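Local coordinates for protein cortical-lytic enzyme (Bacillus cereus, PDB 4S3J) that acts as an N-acetylglucosaminidase on spore cortex peptidoglycan during germination, probably cleaving partially degraded material and recognising its muramic acid delta-lactam residues, at residues 61-66 with 87-92; 79-84 with 93-98; 110-115 with 407-412; 136-141 with 150-155. All blocks are in the same frame, centred on the assembly; numbering follows the deposited sequence.

In the fold
The four contacts fall into two pairs, one in the second LysM domain and one in the catalytic barrel. Contacts 1 and 2 make up the LysM pair, with centres 10 Å apart, and share an apolar core in which L63 and I66 meet L95. Contacts 3 and 4 lie in the family 18 TIM barrel, with centres 11 Å apart, where strands 104-111 and 135-143 are neighbours; probable backbone hydrogen bonds from L111 to A137 and F139 connect them. Contacts 1 and 3 are 36 Å apart between centres. E220, very probably the catalytic proton donor, has its side chain about 8 Å from that of W408 in contact 3 and about 10 Å from that of S140 in contact 4.

Contact 1 of 4, residues 61-66 with 87-92; sequences DSLYRI and SILHVG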
# COMPACT_ATOMS: atom_id res chain seq x y z
N ASP A 61 -18.57 -6.80 12.19
CA ASP A 61 -19.18 -5.59 11.63
C ASP A 61 -19.89 -4.76 12.70
O ASP A 61 -20.42 -5.29 13.68
CB ASP A 61 -20.20 -5.94 10.55
CG ASP A 61 -19.63 -5.97 9.15
OD1 ASP A 61 -18.56 -5.40 8.89
OD2 ASP A 61 -20.29 -6.59 8.29
N SER A 62 -19.94 -3.46 12.44
CA SER A 62 -20.76 -2.52 13.17
C SER A 62 -21.44 -1.65 12.14
O SER A 62 -20.99 -1.60 10.99
CB SER A 62 -19.91 -1.68 14.12
OG SER A 62 -18.98 -0.89 13.37
N LEU A 63 -22.51 -0.97 12.52
CA LEU A 63 -23.14 -0.05 11.59
C LEU A 63 -22.17 1.06 11.23
O LEU A 63 -22.12 1.49 10.10
CB LEU A 63 -24.43 0.53 12.17
CG LEU A 63 -25.64 -0.41 12.25
CD1 LEU A 63 -26.82 0.34 12.87
CD2 LEU A 63 -26.03 -0.95 10.87
N TYR A 64 -21.38 1.50 12.20
CA TYR A 64 -20.36 2.50 11.92
C TYR A 64 -19.40 2.03 10.81
O TYR A 64 -19.14 2.77 9.85
CB TYR A 64 -19.58 2.84 13.19
CG TYR A 64 -18.46 3.81 12.92
CD1 TYR A 64 -18.71 5.16 12.78
CD2 TYR A 64 -17.16 3.36 12.78
CE1 TYR A 64 -17.68 6.04 12.51
CE2 TYR A 64 -16.14 4.22 12.52
CZ TYR A 64 -16.40 5.56 12.38
OH TYR A 64 -15.35 6.41 12.11
N ARG A 65 -18.87 0.81 10.93
CA ARG A 65 -17.93 0.31 9.92
C ARG A 65 -18.59 0.23 8.55
O ARG A 65 -18.01 0.62 7.54
CB ARG A 65 -17.38 -1.07 10.30
CG ARG A 65 -16.42 -1.63 9.25
CD ARG A 65 -15.97 -3.06 9.56
NE ARG A 65 -15.16 -3.64 8.49
CZ ARG A 65 -13.84 -3.48 8.37
NH1 ARG A 65 -13.19 -2.74 9.25
NH2 ARG A 65 -13.17 -4.05 7.36
N ILE A 66 -19.80 -0.31 8.50
CA ILE A 66 -20.47 -0.49 7.22
C ILE A 66 -20.74 0.87 6.56
O ILE A 66 -20.62 1.01 5.33
CB ILE A 66 -21.78 -1.29 7.42
CG1 ILE A 66 -21.45 -2.69 7.96
CG2 ILE A 66 -22.60 -1.34 6.13
CD1 ILE A 66 -22.65 -3.39 8.60
N SER A 87 -26.73 -0.47 17.30
CA SER A 87 -27.52 -1.70 17.32
C SER A 87 -26.66 -2.96 17.18
O SER A 87 -25.71 -2.98 16.39
CB SER A 87 -28.55 -1.67 16.19
OG SER A 87 -29.36 -2.82 16.22
N ILE A 88 -27.00 -3.99 17.94
CA ILE A 88 -26.27 -5.26 17.90
C ILE A 88 -26.60 -6.04 16.64
O ILE A 88 -27.74 -6.47 16.45
CB ILE A 88 -26.62 -6.17 19.11
CG1 ILE A 88 -26.30 -5.49 20.44
CG2 ILE A 88 -25.93 -7.53 18.99
CD1 ILE A 88 -27.01 -6.14 21.61
N LEU A 89 -25.58 -6.28 15.82
CA LEU A 89 -25.75 -7.03 14.59
C LEU A 89 -25.40 -8.51 14.78
O LEU A 89 -24.71 -8.88 15.72
CB LEU A 89 -24.88 -6.41 13.48
CG LEU A 89 -25.04 -4.90 13.27
CD1 LEU A 89 -24.12 -4.44 12.17
CD2 LEU A 89 -26.47 -4.53 12.94
N HIS A 90 -25.88 -9.35 13.87
CA HIS A 90 -25.49 -10.76 13.85
C HIS A 90 -25.09 -11.16 12.44
O HIS A 90 -25.57 -10.58 11.46
CB HIS A 90 -26.61 -11.66 14.38
CG HIS A 90 -27.86 -11.63 13.55
ND1 HIS A 90 -28.91 -10.76 13.82
CD2 HIS A 90 -28.24 -12.35 12.48
CE1 HIS A 90 -29.86 -10.95 12.94
NE2 HIS A 90 -29.49 -11.91 12.11
N VAL A 91 -24.18 -12.12 12.34
CA VAL A 91 -23.67 -12.55 11.04
C VAL A 91 -24.81 -13.09 10.18
O VAL A 91 -25.61 -13.90 10.63
CB VAL A 91 -22.57 -13.62 11.19
CG1 VAL A 91 -22.15 -14.19 9.83
CG2 VAL A 91 -21.36 -13.01 11.88
N GLY A 92 -24.87 -12.61 8.94
CA GLY A 92 -25.91 -13.00 8.00
C GLY A 92 -27.10 -12.06 7.96
O GLY A 92 -27.92 -12.14 7.06
O HOH W 1 -23.47 -1.32 15.23
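L89 carries this contact, reaching from the loop 87-92 to the start of helix 63-70. Its CG stands anti to its own carbonyl carbon, which aims the two methyls at the first helical turn. L89 CD1 lies over the backbone where the helix begins, 3.8 Å from L63 N. It also meets I66 tip to tip, with I66 CD1 4.0 Å from L89 CD1. The other branch, CD2, crosses L63 at about a right angle, with L63 CD2 4.2 Å from L89 CD2. Forked leucines suit this place because one methyl can serve the backbone while the other serves a neighbouring side chain. L63 CD1 also touches S87, 4.2 Å from S87 CB.

No direct hydrogen bond joins the segments, but a water does: it accepts from L63 N at 2.9 Å and donates to S87 O, so the N-H of the first helical residue is satisfied. Behind this shell, S62 is the N-cap. S62 OG, between the backbone N and the carbonyl carbon (chi1 63°), accepts from R65 N at 3.0 Å with an N-H...O angle of 161°, while S62 O receives I66 N. D61 forms a long salt bridge with R65, and its OD2 accepts from Y55 OH and Q58 N, which holds the residue before the cap.

The inward face of helix 63-70 thus packs on L89, on helix 74-80 through L74 and L77, and on L95 of strand 94-96. Its other side meets helix 387-400 of the catalytic barrel, where Y64 bonds E399 and R65 bonds S392.

Contact 2 of 4, residues 79-84 with 93-98; sequences KVNNLS and QQLYVP
L83 and L95 form the apolar centre, crossing at about a right angle with L83 CD1 3.7 Å from L95 CD2. Each leucine has CG anti to its own carbonyl carbon, and L95, buried, packs between strand and helices. The tip of L83 also meets that of Q93, where NE2 comes 4.0 Å from L83 CD1; the other amide atom, Q93 OE1, accepts from H90 N. A second apolar patch, more exposed, is built from V80, Y96 and P98. V80 places CG2 3.9 Å from Y96 CD1, and its CG1, in the crowded position between backbone N and carbonyl carbon, lies 4.0 Å from P98 CG.

N81 joins the two patches and supplies the polar edge. Its amide grips both backbone groups of Y96: N81 OD1 accepts from Y96 N at 2.8 Å with an N-H...O angle of 166°, and N81 ND2 donates to Y96 O at 2.8 Å. Both bonds lie on carbonyl lone pairs, so the amide runs along the strand edge much as another peptide group would. ND2 donates as well to L77 O of the preceding helix, which fixes the flip of the amide. Asparagine suits the place, since it has a donor and an acceptor side by side on a short chain. Just beyond, N82 with its positive phi is the C-prime residue of a Schellman motif as the helix ends.

In the LysM fold the contact therefore ties the C-terminal end of helix 74-80 to strand 94-96. The strand's other edge pairs antiparallel with strand 54-56, and L95 reaches helix 63-70.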
# COMPACT_ATOMS: atom_id res chain seq x y z
N LYS A 79 -31.32 4.68 10.00
CA LYS A 79 -32.73 5.00 9.78
C LYS A 79 -33.39 4.09 8.76
O LYS A 79 -34.50 3.59 9.00
CB LYS A 79 -32.87 6.47 9.38
CG LYS A 79 -34.27 6.88 8.99
CD LYS A 79 -34.42 8.40 8.86
CE LYS A 79 -35.78 8.75 8.25
NZ LYS A 79 -36.92 8.04 8.90
N VAL A 80 -32.75 3.86 7.62
CA VAL A 80 -33.44 3.15 6.54
C VAL A 80 -33.64 1.67 6.90
O VAL A 80 -34.46 0.98 6.28
CB VAL A 80 -32.69 3.30 5.19
CG1 VAL A 80 -31.40 2.48 5.15
CG2 VAL A 80 -33.62 2.92 4.04
N ASN A 81 -32.92 1.20 7.92
CA ASN A 81 -33.04 -0.17 8.39
C ASN A 81 -33.78 -0.30 9.71
O ASN A 81 -33.85 -1.40 10.28
CB ASN A 81 -31.64 -0.79 8.55
CG ASN A 81 -30.99 -1.12 7.21
OD1 ASN A 81 -31.37 -2.10 6.54
ND2 ASN A 81 -29.98 -0.33 6.83
N ASN A 82 -34.33 0.81 10.20
CA ASN A 82 -35.03 0.84 11.49
C ASN A 82 -34.16 0.31 12.62
O ASN A 82 -34.59 -0.52 13.41
CB ASN A 82 -36.34 0.05 11.44
CG ASN A 82 -37.22 0.34 12.64
OD1 ASN A 82 -37.11 1.40 13.27
ND2 ASN A 82 -38.09 -0.61 12.98
N LEU A 83 -32.91 0.75 12.66
CA LEU A 83 -31.96 0.31 13.69
C LEU A 83 -31.41 1.49 14.47
O LEU A 83 -31.43 2.61 13.97
CB LEU A 83 -30.79 -0.47 13.06
CG LEU A 83 -31.12 -1.74 12.28
CD1 LEU A 83 -29.86 -2.30 11.59
CD2 LEU A 83 -31.74 -2.78 13.19
N SER A 84 -30.91 1.23 15.67
CA SER A 84 -30.22 2.25 16.46
C SER A 84 -28.76 2.32 16.01
O SER A 84 -28.22 1.34 15.50
CB SER A 84 -30.32 1.95 17.95
OG SER A 84 -29.40 0.93 18.32
N GLN A 93 -27.18 -11.17 8.94
CA GLN A 93 -28.25 -10.16 8.97
C GLN A 93 -28.24 -9.35 7.68
O GLN A 93 -27.19 -8.87 7.25
CB GLN A 93 -28.05 -9.24 10.18
CG GLN A 93 -29.14 -8.22 10.40
CD GLN A 93 -28.93 -7.41 11.65
OE1 GLN A 93 -28.11 -7.75 12.50
NE2 GLN A 93 -29.67 -6.32 11.78
N GLN A 94 -29.41 -9.18 7.09
CA GLN A 94 -29.53 -8.43 5.85
C GLN A 94 -29.80 -6.96 6.11
O GLN A 94 -30.74 -6.62 6.83
CB GLN A 94 -30.66 -9.02 5.00
CG GLN A 94 -30.95 -8.25 3.73
CD GLN A 94 -32.13 -8.81 2.97
OE1 GLN A 94 -33.04 -9.40 3.56
NE2 GLN A 94 -32.18 -8.53 1.67
N LEU A 95 -29.04 -6.09 5.45
CA LEU A 95 -29.25 -4.64 5.53
C LEU A 95 -29.45 -4.01 4.15
O LEU A 95 -28.85 -4.43 3.15
CB LEU A 95 -28.05 -3.96 6.20
CG LEU A 95 -27.70 -4.41 7.61
CD1 LEU A 95 -26.39 -3.74 8.05
CD2 LEU A 95 -28.81 -4.10 8.59
N TYR A 96 -30.25 -2.94 4.13
CA TYR A 96 -30.37 -2.11 2.95
C TYR A 96 -29.32 -0.99 3.08
O TYR A 96 -29.22 -0.34 4.12
CB TYR A 96 -31.78 -1.50 2.82
CG TYR A 96 -31.91 -0.64 1.59
CD1 TYR A 96 -31.58 0.70 1.62
CD2 TYR A 96 -32.31 -1.18 0.38
CE1 TYR A 96 -31.65 1.48 0.49
CE2 TYR A 96 -32.39 -0.41 -0.77
CZ TYR A 96 -32.04 0.93 -0.70
OH TYR A 96 -32.10 1.75 -1.82
N VAL A 97 -28.53 -0.80 2.03
CA VAL A 97 -27.44 0.18 2.04
C VAL A 97 -27.68 1.23 0.94
O VAL A 97 -27.62 0.91 -0.25
CB VAL A 97 -26.06 -0.48 1.83
CG1 VAL A 97 -24.93 0.56 1.93
CG2 VAL A 97 -25.81 -1.55 2.85
N PRO A 98 -27.98 2.48 1.33
CA PRO A 98 -28.19 3.49 0.29
C PRO A 98 -26.93 3.75 -0.51
O PRO A 98 -25.85 3.40 -0.04
CB PRO A 98 -28.58 4.75 1.08
CG PRO A 98 -29.05 4.25 2.41
CD PRO A 98 -28.27 2.99 2.68

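Contact 3 of 4, residues 110-115 with 407-412; sequences YLQPST and YWKIGL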
# COMPACT_ATOMS: atom_id res chain seq x y z
N TYR A 110 4.80 1.16 -6.37
CA TYR A 110 6.21 1.03 -6.65
C TYR A 110 6.51 -0.24 -7.42
O TYR A 110 5.89 -1.27 -7.17
CB TYR A 110 7.02 1.03 -5.34
CG TYR A 110 7.21 2.42 -4.76
CD1 TYR A 110 6.20 3.05 -4.05
CD2 TYR A 110 8.41 3.11 -4.95
CE1 TYR A 110 6.37 4.33 -3.53
CE2 TYR A 110 8.58 4.40 -4.43
CZ TYR A 110 7.56 5.00 -3.72
OH TYR A 110 7.68 6.28 -3.20
N LEU A 111 7.47 -0.15 -8.34
CA LEU A 111 7.97 -1.28 -9.13
C LEU A 111 9.44 -1.42 -8.84
O LEU A 111 10.18 -0.45 -9.01
CB LEU A 111 7.75 -1.04 -10.63
CG LEU A 111 8.38 -2.00 -11.63
CD1 LEU A 111 7.71 -3.37 -11.53
CD2 LEU A 111 8.32 -1.48 -13.06
N GLN A 112 9.88 -2.60 -8.41
CA GLN A 112 11.27 -2.84 -8.09
C GLN A 112 11.72 -4.17 -8.65
O GLN A 112 11.63 -5.18 -7.96
CB GLN A 112 11.49 -2.82 -6.58
CG GLN A 112 12.96 -3.03 -6.19
CD GLN A 112 13.15 -3.45 -4.75
OE1 GLN A 112 12.43 -4.31 -4.23
NE2 GLN A 112 14.12 -2.83 -4.09
N PRO A 113 12.21 -4.18 -9.89
CA PRO A 113 12.65 -5.47 -10.46
C PRO A 113 13.95 -5.97 -9.86
O PRO A 113 14.71 -5.18 -9.28
CB PRO A 113 12.82 -5.14 -11.96
CG PRO A 113 12.10 -3.86 -12.17
CD PRO A 113 12.26 -3.11 -10.89
N SER A 114 14.19 -7.27 -9.98
CA SER A 114 15.38 -7.91 -9.43
C SER A 114 16.25 -8.53 -10.52
O SER A 114 17.24 -9.19 -10.22
CB SER A 114 14.98 -8.99 -8.42
OG SER A 114 14.18 -9.98 -9.03
N THR A 115 15.88 -8.31 -11.78
CA THR A 115 16.61 -8.90 -12.89
C THR A 115 16.81 -7.91 -14.02
O THR A 115 16.13 -6.88 -14.11
CB THR A 115 15.90 -10.14 -13.45
OG1 THR A 115 14.66 -9.75 -14.05
CG2 THR A 115 15.64 -11.15 -12.35
N TYR A 407 1.49 1.93 -2.52
CA TYR A 407 1.65 0.48 -2.41
C TYR A 407 3.07 -0.01 -2.69
O TYR A 407 3.64 0.29 -3.74
CB TYR A 407 0.71 -0.19 -3.37
CG TYR A 407 -0.75 -0.11 -3.03
CD1 TYR A 407 -1.31 -0.93 -2.03
CD2 TYR A 407 -1.61 0.74 -3.71
CE1 TYR A 407 -2.67 -0.88 -1.74
CE2 TYR A 407 -2.98 0.79 -3.43
CZ TYR A 407 -3.51 -0.02 -2.44
OH TYR A 407 -4.86 -0.03 -2.14
N TRP A 408 3.61 -0.82 -1.77
CA TRP A 408 4.86 -1.56 -1.98
C TRP A 408 4.51 -3.06 -1.99
O TRP A 408 4.17 -3.61 -0.94
CB TRP A 408 5.88 -1.29 -0.88
CG TRP A 408 7.23 -1.89 -1.21
CD1 TRP A 408 7.63 -3.17 -1.01
CD2 TRP A 408 8.32 -1.23 -1.85
NE1 TRP A 408 8.92 -3.35 -1.46
CE2 TRP A 408 9.36 -2.17 -1.99
CE3 TRP A 408 8.53 0.07 -2.32
CZ2 TRP A 408 10.58 -1.86 -2.57
CZ3 TRP A 408 9.75 0.37 -2.90
CH2 TRP A 408 10.75 -0.59 -3.02
N LYS A 409 4.57 -3.75 -3.13
CA LYS A 409 5.01 -3.27 -4.44
C LYS A 409 4.33 -4.13 -5.50
O LYS A 409 3.73 -5.17 -5.17
CB LYS A 409 6.54 -3.38 -4.60
CG LYS A 409 7.09 -4.80 -4.40
CD LYS A 409 8.59 -4.89 -4.76
CE LYS A 409 9.15 -6.25 -4.42
NZ LYS A 409 10.57 -6.42 -4.90
N ILE A 410 4.42 -3.72 -6.75
CA ILE A 410 3.91 -4.47 -7.89
C ILE A 410 4.61 -5.83 -7.95
O ILE A 410 5.80 -5.95 -7.69
CB ILE A 410 4.11 -3.66 -9.19
CG1 ILE A 410 3.23 -2.41 -9.16
CG2 ILE A 410 3.81 -4.51 -10.45
CD1 ILE A 410 3.57 -1.38 -10.22
N GLY A 411 3.84 -6.88 -8.26
CA GLY A 411 4.38 -8.22 -8.40
C GLY A 411 3.97 -9.18 -7.30
O GLY A 411 4.55 -10.27 -7.16
N LEU A 412 2.97 -8.75 -6.53
CA LEU A 412 2.43 -9.51 -5.40
C LEU A 412 0.91 -9.63 -5.55
O LEU A 412 0.16 -8.76 -5.07
CB LEU A 412 2.79 -8.81 -4.10
CG LEU A 412 4.28 -8.82 -3.74
CD1 LEU A 412 4.64 -7.64 -2.85
CD2 LEU A 412 4.62 -10.13 -3.03
O HOH W 2 8.25 -4.98 -8.15
O HOH W 3 9.49 -7.36 -7.50
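Two backbone hydrogen bonds zip together the parallel strands 104-111 and 404-408, the first and last of the TIM barrel, closing it. Y110 N donates to Y407 O at 3.0 Å, and I410 N donates to Y110 O at 2.9 Å, both nearly along the carbonyl axis. Where the strands part, a water takes over, accepting from Q112 N and donating to I410 O.

The aromatic and apolar contacts centre on W408. Y110 crosses it at about a right angle, its CB 3.5 Å from W408 CE3, the two rings obliquely inclined. K409 CB covers one face of the W408 indole, near its rim, and Q112 NE2 approaches its edge in plane. L111 CD1 and I410 CG2 meet more loosely at 4.2 Å.

The polar side-chain bond joins K409 to Q112. Fully extended beyond CG, K409 delivers NZ onto a lone pair of Q112 OE1 at 2.9 Å; NZ also makes a weak bond to Q112 O and donates to a second water that bridges to the same carbonyl. Lysine's long chain carries a charged donor to the neutral amide's oxygen.

The peptide between W408 and K409 is cis, as at the equivalent tryptophan of other family 18 enzymes, where the indole floors the substrate subsite. With W408 packed against Y110 and Q112, about 8 Å from the probable proton donor E220, the contact probably fixes such a sugar-binding surface.

Contact 4 of 4, residues 136-141 with 150-155; sequences LAYFSF and KEPTET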
# COMPACT_ATOMS: atom_id res chain seq x y z
N LEU A 136 3.03 5.98 -10.94
CA LEU A 136 3.83 4.76 -11.01
C LEU A 136 5.27 5.11 -10.66
O LEU A 136 5.86 6.01 -11.27
CB LEU A 136 3.75 4.13 -12.40
CG LEU A 136 4.60 2.88 -12.63
CD1 LEU A 136 4.14 1.71 -11.72
CD2 LEU A 136 4.55 2.47 -14.09
N ALA A 137 5.82 4.40 -9.68
CA ALA A 137 7.15 4.70 -9.13
C ALA A 137 8.16 3.61 -9.42
O ALA A 137 8.20 2.60 -8.70
CB ALA A 137 7.06 4.93 -7.63
N TYR A 138 8.99 3.81 -10.43
CA TYR A 138 10.01 2.85 -10.79
C TYR A 138 11.24 3.04 -9.90
O TYR A 138 11.96 4.03 -9.99
CB TYR A 138 10.33 2.95 -12.28
CG TYR A 138 11.26 1.87 -12.82
CD1 TYR A 138 11.58 0.75 -12.09
CD2 TYR A 138 11.84 2.01 -14.08
CE1 TYR A 138 12.44 -0.21 -12.58
CE2 TYR A 138 12.69 1.04 -14.58
CZ TYR A 138 12.99 -0.05 -13.84
OH TYR A 138 13.86 -1.02 -14.34
N PHE A 139 11.46 2.06 -9.03
CA PHE A 139 12.50 2.11 -8.02
C PHE A 139 13.77 1.45 -8.55
O PHE A 139 13.73 0.23 -8.79
CB PHE A 139 12.02 1.38 -6.75
CG PHE A 139 12.90 1.62 -5.54
CD1 PHE A 139 14.05 0.90 -5.36
CD2 PHE A 139 12.51 2.53 -4.56
CE1 PHE A 139 14.85 1.11 -4.23
CE2 PHE A 139 13.30 2.72 -3.45
CZ PHE A 139 14.46 2.02 -3.28
N SER A 140 14.89 2.16 -8.76
CA SER A 140 15.07 3.61 -8.59
C SER A 140 16.23 4.10 -9.47
O SER A 140 16.96 3.30 -10.04
CB SER A 140 15.38 3.97 -7.13
OG SER A 140 16.71 3.58 -6.81
N PHE A 141 16.37 5.41 -9.57
CA PHE A 141 17.59 6.06 -10.07
C PHE A 141 18.49 6.30 -8.87
O PHE A 141 18.06 6.93 -7.90
CB PHE A 141 17.27 7.40 -10.72
CG PHE A 141 16.58 7.31 -12.05
CD1 PHE A 141 15.25 6.87 -12.12
CD2 PHE A 141 17.21 7.70 -13.21
CE1 PHE A 141 14.61 6.80 -13.33
CE2 PHE A 141 16.55 7.64 -14.44
CZ PHE A 141 15.25 7.19 -14.49
N LYS A 150 22.33 6.95 -11.91
CA LYS A 150 22.32 5.62 -12.52
C LYS A 150 20.90 5.26 -12.90
O LYS A 150 20.05 5.12 -12.03
CB LYS A 150 22.86 4.57 -11.56
CG LYS A 150 23.00 3.20 -12.18
CD LYS A 150 23.40 2.15 -11.17
CE LYS A 150 23.38 0.76 -11.80
NZ LYS A 150 23.75 -0.29 -10.83
N GLU A 151 20.64 5.14 -14.20
CA GLU A 151 19.29 4.83 -14.68
C GLU A 151 19.03 3.33 -14.57
O GLU A 151 19.88 2.52 -14.96
CB GLU A 151 19.11 5.25 -16.13
CG GLU A 151 19.24 6.73 -16.39
CD GLU A 151 18.60 7.15 -17.71
OE1 GLU A 151 17.93 6.31 -18.35
OE2 GLU A 151 18.78 8.32 -18.10
N PRO A 152 17.84 2.95 -14.08
CA PRO A 152 17.45 1.53 -14.10
C PRO A 152 17.06 1.05 -15.49
O PRO A 152 16.76 1.86 -16.36
CB PRO A 152 16.25 1.49 -13.16
CG PRO A 152 15.67 2.85 -13.23
CD PRO A 152 16.83 3.79 -13.42
N THR A 153 17.06 -0.27 -15.70
CA THR A 153 16.87 -0.80 -17.04
C THR A 153 15.47 -0.52 -17.57
O THR A 153 14.51 -0.46 -16.79
CB THR A 153 17.15 -2.33 -17.07
OG1 THR A 153 17.09 -2.81 -18.42
CG2 THR A 153 16.14 -3.10 -16.22
N GLU A 154 15.36 -0.32 -18.88
CA GLU A 154 14.07 -0.20 -19.57
C GLU A 154 13.19 0.92 -18.99
O GLU A 154 11.97 0.80 -18.92
CB GLU A 154 13.32 -1.54 -19.49
CG GLU A 154 14.13 -2.71 -20.07
CD GLU A 154 13.47 -4.06 -19.82
OE1 GLU A 154 12.29 -4.24 -20.18
OE2 GLU A 154 14.14 -4.94 -19.23
N THR A 155 13.83 2.03 -18.61
CA THR A 155 13.09 3.16 -18.04
C THR A 155 12.07 3.71 -19.02
O THR A 155 10.94 4.00 -18.64
CB THR A 155 14.04 4.30 -17.59
OG1 THR A 155 14.77 3.85 -16.44
CG2 THR A 155 13.27 5.51 -17.16
O HOH W 4 19.61 2.59 -10.78
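In this TIM barrel, strand 135-143 is followed by a short hairpin strand and the turn into helix 155-164, and the contact folds that turn back onto the strand. P152 is wedged between two aromatic rings. Y138 has CG anti to the backbone N (chi1 -173°), but its ring is turned to an unusual chi2 of 12°. This lets P152 CG sit over one face, 4.0 Å from the centroid of the Y138 ring, near its rim. F141 instead has CG anti to the carbonyl carbon, beside the backbone N, so that P152 CD rests over the centre of its ring, 3.6 Å from the centroid and 7° off the normal. Proline suits the place: its slightly polarised CH2 groups make good CH-pi partners, and its rigid ring presents CG and CD to two different aromatic rings.

E151 lies alongside F141 and points the same way, its CG 3.4 Å from F141 CE2, while its carboxylate reaches Y210 OH. T155 meets F141 tip to tip through CG2, 3.7 Å from F141 CZ. A water donates to both S140 O and K150 O. The turn from P152 to T155 is a type II beta turn, and T155 OG1 donates to P152 O at 2.8 Å from above the carbonyl plane. Finally, Y138 OH donates 2.6 Å to a lone pair of T153 O, which lies at the edge of the tyrosine ring, in its plane.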